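Local structure of GST N-terminal domain-containing protein (3IC8) at residues S2-F14 / Y50-I62. The protein is of unknown function but has the two family domains of a glutathione S-transferase, which suggests, without proving, glutathione-dependent chemistry. Numbering follows the deposited sequence.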
ATOM      1  N   SER A   2      32.943  14.548  -4.280  1.00 30.19           N
ATOM      2  CA  SER A   2      32.575  13.635  -3.208  1.00 30.68           C
ATOM      3  C   SER A   2      31.150  13.091  -3.326  1.00 30.12           C
ATOM      4  O   SER A   2      30.846  12.023  -2.851  1.00 30.10           O
ATOM      5  CB  SER A   2      32.764  14.325  -1.864  1.00 30.84           C
ATOM      6  OG  SER A   2      32.349  13.498  -0.800  1.00 32.44           O
ATOM      7  N   GLU A   3      30.274  13.863  -3.934  1.00 29.72           N
ATOM      8  CA  GLU A   3      28.894  13.468  -4.130  1.00 29.58           C
ATOM      9  C   GLU A   3      28.754  12.418  -5.190  1.00 28.11           C
ATOM     10  O   GLU A   3      29.530  12.377  -6.094  1.00 27.98           O
ATOM     11  CB  GLU A   3      28.058  14.667  -4.531  1.00 29.90           C
ATOM     12  CG  GLU A   3      27.732  15.612  -3.438  1.00 32.75           C
ATOM     13  CD  GLU A   3      27.479  16.983  -3.948  1.00 37.04           C
ATOM     14  OE1 GLU A   3      28.267  17.466  -4.764  1.00 38.90           O
ATOM     15  OE2 GLU A   3      26.487  17.585  -3.545  1.00 38.93           O
ATOM     16  N   LEU A   4      27.742  11.590  -5.090  1.00 26.98           N
ATOM     17  CA  LEU A   4      27.418  10.708  -6.176  1.00 26.65           C
ATOM     18  C   LEU A   4      26.706  11.513  -7.212  1.00 26.15           C
ATOM     19  O   LEU A   4      25.803  12.223  -6.902  1.00 26.05           O
ATOM     20  CB  LEU A   4      26.480   9.629  -5.714  1.00 26.55           C
ATOM     21  CG  LEU A   4      27.003   8.319  -5.191  1.00 27.08           C
ATOM     22  CD1 LEU A   4      28.322   8.456  -4.554  1.00 24.94           C
ATOM     23  CD2 LEU A   4      26.022   7.775  -4.245  1.00 26.77           C
ATOM     24  N   ILE A   5      27.132  11.407  -8.450  1.00 25.57           N
ATOM     25  CA  ILE A   5      26.468  12.119  -9.506  1.00 25.28           C
ATOM     26  C   ILE A   5      25.966  11.184 -10.572  1.00 24.97           C
ATOM     27  O   ILE A   5      26.691  10.415 -11.104  1.00 24.61           O
ATOM     28  CB  ILE A   5      27.402  13.149 -10.126  1.00 25.03           C
ATOM     29  CG1 ILE A   5      27.829  14.164  -9.083  1.00 24.51           C
ATOM     30  CG2 ILE A   5      26.734  13.841 -11.210  1.00 24.73           C
ATOM     31  CD1 ILE A   5      28.838  15.126  -9.558  1.00 22.73           C
ATOM     32  N   LEU A   6      24.695  11.255 -10.877  1.00 24.73           N
ATOM     33  CA  LEU A   6      24.174  10.473 -11.963  1.00 25.03           C
ATOM     34  C   LEU A   6      23.828  11.342 -13.167  1.00 24.77           C
ATOM     35  O   LEU A   6      23.108  12.294 -13.069  1.00 24.87           O
ATOM     36  CB  LEU A   6      22.965   9.683 -11.511  1.00 25.18           C
ATOM     37  CG  LEU A   6      22.459   8.622 -12.460  1.00 25.11           C
ATOM     38  CD1 LEU A   6      23.403   7.476 -12.449  1.00 24.95           C
ATOM     39  CD2 LEU A   6      21.106   8.185 -12.087  1.00 22.91           C
ATOM     40  N   HIS A   7      24.380  10.987 -14.306  1.00 24.24           N
ATOM     41  CA  HIS A   7      24.077  11.630 -15.554  1.00 23.84           C
ATOM     42  C   HIS A   7      23.096  10.736 -16.283  1.00 23.87           C
ATOM     43  O   HIS A   7      23.413   9.632 -16.635  1.00 23.57           O
ATOM     44  CB  HIS A   7      25.339  11.731 -16.386  1.00 23.51           C
ATOM     45  CG  HIS A   7      26.384  12.617 -15.805  1.00 23.88           C
ATOM     46  ND1 HIS A   7      26.597  13.891 -16.254  1.00 22.75           N
ATOM     47  CD2 HIS A   7      27.287  12.412 -14.827  1.00 21.25           C
ATOM     48  CE1 HIS A   7      27.575  14.439 -15.573  1.00 21.64           C
ATOM     49  NE2 HIS A   7      28.008  13.564 -14.699  1.00 21.82           N
ATOM     50  N   HIS A   8      21.888  11.214 -16.492  1.00 23.33           N
ATOM     51  CA  HIS A   8      20.856  10.394 -17.076  1.00 23.68           C
ATOM     52  C   HIS A   8      19.764  11.170 -17.746  1.00 23.38           C
ATOM     53  O   HIS A   8      19.695  12.351 -17.642  1.00 23.33           O
ATOM     54  CB  HIS A   8      20.258   9.475 -16.043  1.00 23.00           C
ATOM     55  CG  HIS A   8      19.415  10.169 -15.039  1.00 23.82           C
ATOM     56  ND1 HIS A   8      19.879  11.210 -14.285  1.00 25.56           N
ATOM     57  CD2 HIS A   8      18.146   9.961 -14.648  1.00 22.59           C
ATOM     58  CE1 HIS A   8      18.925  11.629 -13.488  1.00 25.26           C
ATOM     59  NE2 HIS A   8      17.869  10.878 -13.681  1.00 23.32           N
ATOM     60  N   TYR A   9      18.899  10.474 -18.440  1.00 23.38           N
ATOM     61  CA  TYR A   9      17.763  11.125 -18.994  1.00 23.13           C
ATOM     62  C   TYR A   9      16.621  10.678 -18.152  1.00 23.67           C
ATOM     63  O   TYR A   9      16.281   9.543 -18.122  1.00 23.87           O
ATOM     64  CB  TYR A   9      17.593  10.715 -20.441  1.00 23.00           C
ATOM     65  CG  TYR A   9      16.645  11.559 -21.230  1.00 22.26           C
ATOM     66  CD1 TYR A   9      16.983  12.819 -21.651  1.00 20.10           C
ATOM     67  CD2 TYR A   9      15.411  11.088 -21.557  1.00 22.34           C
ATOM     68  CE1 TYR A   9      16.121  13.561 -22.350  1.00 19.49           C
ATOM     69  CE2 TYR A   9      14.557  11.827 -22.253  1.00 21.73           C
ATOM     70  CZ  TYR A   9      14.908  13.057 -22.648  1.00 20.96           C
ATOM     71  OH  TYR A   9      14.024  13.768 -23.346  1.00 22.49           O
ATOM     72  N   PRO A  10      16.029  11.622 -17.470  1.00 24.09           N
ATOM     73  CA  PRO A  10      15.090  11.377 -16.392  1.00 24.48           C
ATOM     74  C   PRO A  10      13.814  10.657 -16.763  1.00 24.46           C
ATOM     75  O   PRO A  10      13.301   9.936 -15.966  1.00 24.69           O
ATOM     76  CB  PRO A  10      14.811  12.765 -15.894  1.00 24.67           C
ATOM     77  CG  PRO A  10      16.019  13.456 -16.150  1.00 24.96           C
ATOM     78  CD  PRO A  10      16.522  12.990 -17.427  1.00 23.92           C
ATOM     79  N   THR A  11      13.305  10.874 -17.950  1.00 24.08           N
ATOM     80  CA  THR A  11      12.089  10.237 -18.355  1.00 23.57           C
ATOM     81  C   THR A  11      12.314   8.944 -19.107  1.00 23.79           C
ATOM     82  O   THR A  11      11.389   8.334 -19.538  1.00 23.75           O
ATOM     83  CB  THR A  11      11.230  11.169 -19.173  1.00 23.74           C
ATOM     84  OG1 THR A  11      12.010  11.749 -20.199  1.00 22.86           O
ATOM     85  CG2 THR A  11      10.711  12.244 -18.325  1.00 22.12           C
ATOM     86  N   SER A  12      13.554   8.540 -19.253  1.00 23.71           N
ATOM     87  CA  SER A  12      13.856   7.340 -19.987  1.00 24.02           C
ATOM     88  C   SER A  12      13.618   6.095 -19.171  1.00 23.40           C
ATOM     89  O   SER A  12      14.104   5.944 -18.098  1.00 23.36           O
ATOM     90  CB  SER A  12      15.282   7.382 -20.490  1.00 23.95           C
ATOM     91  OG  SER A  12      15.645   6.175 -21.080  1.00 26.43           O
ATOM     92  N   LEU A  13      12.849   5.197 -19.735  1.00 23.52           N
ATOM     93  CA  LEU A  13      12.565   3.901 -19.184  1.00 23.46           C
ATOM     94  C   LEU A  13      13.819   3.110 -19.079  1.00 23.25           C
ATOM     95  O   LEU A  13      13.954   2.287 -18.236  1.00 23.88           O
ATOM     96  CB  LEU A  13      11.593   3.161 -20.063  1.00 23.34           C
ATOM     97  CG  LEU A  13      10.208   3.728 -20.249  1.00 23.47           C
ATOM     98  CD1 LEU A  13       9.610   3.089 -21.416  1.00 23.53           C
ATOM     99  CD2 LEU A  13       9.401   3.434 -19.063  1.00 24.54           C
ATOM    100  N   PHE A  14      14.731   3.372 -19.980  1.00 23.29           N
ATOM    101  CA  PHE A  14      15.999   2.697 -20.033  1.00 23.31           C
ATOM    102  C   PHE A  14      16.918   2.993 -18.865  1.00 23.74           C
ATOM    103  O   PHE A  14      17.763   2.209 -18.540  1.00 23.95           O
ATOM    104  CB  PHE A  14      16.667   2.915 -21.377  1.00 22.72           C
ATOM    105  CG  PHE A  14      15.984   2.217 -22.505  1.00 25.37           C
ATOM    106  CD1 PHE A  14      16.374   0.987 -22.911  1.00 25.41           C
ATOM    107  CD2 PHE A  14      14.939   2.799 -23.150  1.00 26.64           C
ATOM    108  CE1 PHE A  14      15.742   0.378 -23.910  1.00 26.34           C
ATOM    109  CE2 PHE A  14      14.320   2.178 -24.148  1.00 25.98           C
ATOM    110  CZ  PHE A  14      14.717   0.979 -24.529  1.00 26.49           C
ATOM    111  N   TYR A  50      32.296   8.048 -24.617  1.00 20.22           N
ATOM    112  CA  TYR A  50      31.336   7.018 -24.361  1.00 20.21           C
ATOM    113  C   TYR A  50      30.050   7.738 -24.070  1.00 20.65           C
ATOM    114  O   TYR A  50      30.017   8.649 -23.286  1.00 20.23           O
ATOM    115  CB  TYR A  50      31.759   6.215 -23.152  1.00 20.11           C
ATOM    116  CG  TYR A  50      30.831   5.098 -22.782  1.00 20.63           C
ATOM    117  CD1 TYR A  50      30.872   3.905 -23.442  1.00 19.67           C
ATOM    118  CD2 TYR A  50      29.934   5.236 -21.759  1.00 21.60           C
ATOM    119  CE1 TYR A  50      30.055   2.905 -23.120  1.00 20.80           C
ATOM    120  CE2 TYR A  50      29.113   4.231 -21.423  1.00 23.15           C
ATOM    121  CZ  TYR A  50      29.174   3.057 -22.106  1.00 23.07           C
ATOM    122  OH  TYR A  50      28.331   2.040 -21.770  1.00 23.39           O
ATOM    123  N   ARG A  51      28.981   7.348 -24.726  1.00 21.04           N
ATOM    124  CA  ARG A  51      27.738   8.038 -24.523  1.00 21.99           C
ATOM    125  C   ARG A  51      26.564   7.222 -24.079  1.00 22.16           C
ATOM    126  O   ARG A  51      25.461   7.670 -24.191  1.00 22.49           O
ATOM    127  CB  ARG A  51      27.377   8.863 -25.733  1.00 22.14           C
ATOM    128  CG  ARG A  51      28.321   9.975 -25.957  1.00 24.11           C
ATOM    129  CD  ARG A  51      27.784  10.932 -26.924  1.00 26.69           C
ATOM    130  NE  ARG A  51      27.773  10.388 -28.260  1.00 28.70           N
ATOM    131  CZ  ARG A  51      28.763  10.517 -29.117  1.00 29.46           C
ATOM    132  NH1 ARG A  51      29.857  11.167 -28.788  1.00 29.37           N
ATOM    133  NH2 ARG A  51      28.647   9.989 -30.308  1.00 29.22           N
ATOM    134  N   LYS A  52      26.777   6.031 -23.581  1.00 22.35           N
ATOM    135  CA  LYS A  52      25.661   5.279 -23.087  1.00 22.92           C
ATOM    136  C   LYS A  52      25.491   5.566 -21.614  1.00 22.89           C
ATOM    137  O   LYS A  52      26.405   5.454 -20.851  1.00 23.82           O
ATOM    138  CB  LYS A  52      25.863   3.805 -23.328  1.00 22.94           C
ATOM    139  CG  LYS A  52      24.593   3.061 -23.434  1.00 25.22           C
ATOM    140  CD  LYS A  52      24.412   2.119 -22.272  1.00 28.91           C
ATOM    141  CE  LYS A  52      24.535   0.696 -22.711  1.00 29.64           C
ATOM    142  NZ  LYS A  52      23.228   0.019 -22.737  1.00 30.55           N
ATOM    143  N   THR A  53      24.301   5.947 -21.229  1.00 22.15           N
ATOM    144  CA  THR A  53      24.043   6.407 -19.907  1.00 21.75           C
ATOM    145  C   THR A  53      22.946   5.520 -19.441  1.00 21.53           C
ATOM    146  O   THR A  53      22.363   4.863 -20.232  1.00 21.74           O
ATOM    147  CB  THR A  53      23.592   7.831 -19.926  1.00 21.88           C
ATOM    148  OG1 THR A  53      22.525   7.969 -20.843  1.00 20.12           O
ATOM    149  CG2 THR A  53      24.690   8.692 -20.386  1.00 22.34           C
ATOM    150  N   PRO A  54      22.699   5.435 -18.155  1.00 21.06           N
ATOM    151  CA  PRO A  54      23.259   6.323 -17.158  1.00 20.79           C
ATOM    152  C   PRO A  54      24.717   6.136 -16.821  1.00 20.48           C
ATOM    153  O   PRO A  54      25.249   5.077 -16.961  1.00 21.02           O
ATOM    154  CB  PRO A  54      22.404   6.027 -15.954  1.00 20.31           C
ATOM    155  CG  PRO A  54      21.222   5.501 -16.471  1.00 20.91           C
ATOM    156  CD  PRO A  54      21.590   4.681 -17.598  1.00 21.05           C
ATOM    157  N   VAL A  55      25.334   7.208 -16.367  1.00 20.33           N
ATOM    158  CA  VAL A  55      26.733   7.237 -16.040  1.00 20.07           C
ATOM    159  C   VAL A  55      26.940   7.791 -14.651  1.00 20.09           C
ATOM    160  O   VAL A  55      26.279   8.694 -14.245  1.00 19.57           O
ATOM    161  CB  VAL A  55      27.494   8.037 -17.069  1.00 20.15           C
ATOM    162  CG1 VAL A  55      28.760   8.544 -16.530  1.00 20.81           C
ATOM    163  CG2 VAL A  55      27.762   7.204 -18.244  1.00 20.39           C
ATOM    164  N   LEU A  56      27.869   7.217 -13.920  1.00 20.76           N
ATOM    165  CA  LEU A  56      28.115   7.620 -12.552  1.00 21.71           C
ATOM    166  C   LEU A  56      29.387   8.442 -12.358  1.00 21.91           C
ATOM    167  O   LEU A  56      30.456   8.027 -12.696  1.00 21.19           O
ATOM    168  CB  LEU A  56      28.167   6.394 -11.677  1.00 21.74           C
ATOM    169  CG  LEU A  56      27.815   6.440 -10.205  1.00 22.81           C
ATOM    170  CD1 LEU A  56      28.821   5.730  -9.414  1.00 20.10           C
ATOM    171  CD2 LEU A  56      27.636   7.799  -9.698  1.00 22.06           C
ATOM    172  N   GLN A  57      29.239   9.632 -11.806  1.00 22.43           N
ATOM    173  CA  GLN A  57      30.381  10.464 -11.527  1.00 22.79           C
ATOM    174  C   GLN A  57      30.584  10.668 -10.051  1.00 23.49           C
ATOM    175  O   GLN A  57      29.686  11.057  -9.355  1.00 24.03           O
ATOM    176  CB  GLN A  57      30.237  11.820 -12.197  1.00 22.37           C
ATOM    177  CG  GLN A  57      31.262  12.811 -11.784  1.00 21.01           C
ATOM    178  CD  GLN A  57      31.069  14.167 -12.399  1.00 23.73           C
ATOM    179  OE1 GLN A  57      30.029  14.474 -12.911  1.00 22.77           O
ATOM    180  NE2 GLN A  57      32.083  14.972 -12.353  1.00 22.41           N
ATOM    181  N   ILE A  58      31.791  10.398  -9.601  1.00 23.78           N
ATOM    182  CA  ILE A  58      32.256  10.823  -8.313  1.00 23.83           C
ATOM    183  C   ILE A  58      33.567  11.561  -8.479  1.00 24.07           C
ATOM    184  O   ILE A  58      34.582  10.970  -8.723  1.00 24.65           O
ATOM    185  CB  ILE A  58      32.443   9.626  -7.440  1.00 23.62           C
ATOM    186  CG1 ILE A  58      31.120   8.918  -7.305  1.00 23.10           C
ATOM    187  CG2 ILE A  58      32.890  10.025  -6.118  1.00 23.96           C
ATOM    188  CD1 ILE A  58      31.226   7.558  -6.904  1.00 20.36           C
ATOM    189  N   GLY A  59      33.524  12.875  -8.355  1.00 24.06           N
ATOM    190  CA  GLY A  59      34.682  13.697  -8.597  1.00 23.48           C
ATOM    191  C   GLY A  59      35.215  13.638 -10.000  1.00 23.18           C
ATOM    192  O   GLY A  59      34.553  13.948 -10.937  1.00 22.57           O
ATOM    193  N   ALA A  60      36.453  13.222 -10.108  1.00 23.20           N
ATOM    194  CA  ALA A  60      37.116  13.052 -11.368  1.00 23.66           C
ATOM    195  C   ALA A  60      37.168  11.591 -11.752  1.00 23.62           C
ATOM    196  O   ALA A  60      37.963  11.211 -12.549  1.00 23.87           O
ATOM    197  CB  ALA A  60      38.482  13.646 -11.332  1.00 23.23           C
ATOM    198  N   ASP A  61      36.308  10.782 -11.165  1.00 24.15           N
ATOM    199  CA  ASP A  61      36.163   9.399 -11.559  1.00 24.76           C
ATOM    200  C   ASP A  61      34.819   9.191 -12.215  1.00 25.06           C
ATOM    201  O   ASP A  61      33.800   9.533 -11.677  1.00 25.47           O
ATOM    202  CB  ASP A  61      36.299   8.466 -10.369  1.00 24.67           C
ATOM    203  CG  ASP A  61      37.695   8.385  -9.850  1.00 25.78           C
ATOM    204  OD1 ASP A  61      38.524   7.734 -10.461  1.00 25.09           O
ATOM    205  OD2 ASP A  61      37.957   8.960  -8.811  1.00 25.57           O
ATOM    206  N   ILE A  62      34.852   8.635 -13.405  1.00 24.96           N
ATOM    207  CA  ILE A  62      33.683   8.427 -14.193  1.00 24.89           C
ATOM    208  C   ILE A  62      33.477   6.952 -14.374  1.00 25.15           C
ATOM    209  O   ILE A  62      34.369   6.260 -14.759  1.00 25.44           O
ATOM    210  CB  ILE A  62      33.829   9.135 -15.526  1.00 25.25           C
ATOM    211  CG1 ILE A  62      33.564  10.611 -15.333  1.00 26.32           C
ATOM    212  CG2 ILE A  62      32.823   8.666 -16.492  1.00 23.85           C
ATOM    213  CD1 ILE A  62      34.746  11.406 -15.161  1.00 27.93           C
TER
HETATM  214  O   HOH W   1      31.428  14.133  -6.975  1.00 29.34           O
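Ile5 and His7 pair with Gln57 and Val55 where strands 4-8 and 55-58 run antiparallel through the thioredoxin-like N-terminal domain of this GST-like protein. Both are hydrogen-bonded pairs, and strand 28-33 lies along the other edge of 4-8. Backbone bonds join both pairs in both directions, with Ile5 N 2.7 Å from Gln57 O.

The tightly packed part lies on the face carrying Ile5, His7, Val55 and Gln57, where Leu46 of helix 41-47 packs on His7 and Gln57. With its chain extended from a CG set opposite the backbone N (chi1 171°), Gln57 lies side by side with Ile5, whose CD1 comes 3.6 Å from Gln57 OE1. Gln57 OE1 also accepts a hydrogen bond from His7 NE2 at 2.8 Å. It lies close to the imidazole plane, while the donor is tilted 25° from the plane of the amide carbonyl. At the other end of this amide, Gln57 NE2 donates hydrogen bonds to Gly59 O and to Ala231 O, so both ends are held and its rotation is fixed.

On the reverse face, Leu6 CD1 packs against Pro54 CB at 3.9 Å, just after the cis peptide bond that precedes this proline; Met69 of helix 66-76 touches both Leu6 and Leu56.

Toward the N terminus the contact loosens and reaches solvent. Leu4 and Ile58 still meet through their CD1 methyls, but exposed Glu3 directs its carboxylate to Arg30 instead of strand 55-58. Beyond the last direct backbone bond, the type II' turn from Ile58 to Asp61 is linked to the N terminus by a water that accepts from Ser2 N and Gly59 N and whose oxygen, as donor, lies 2.7 Å from Glu3 O.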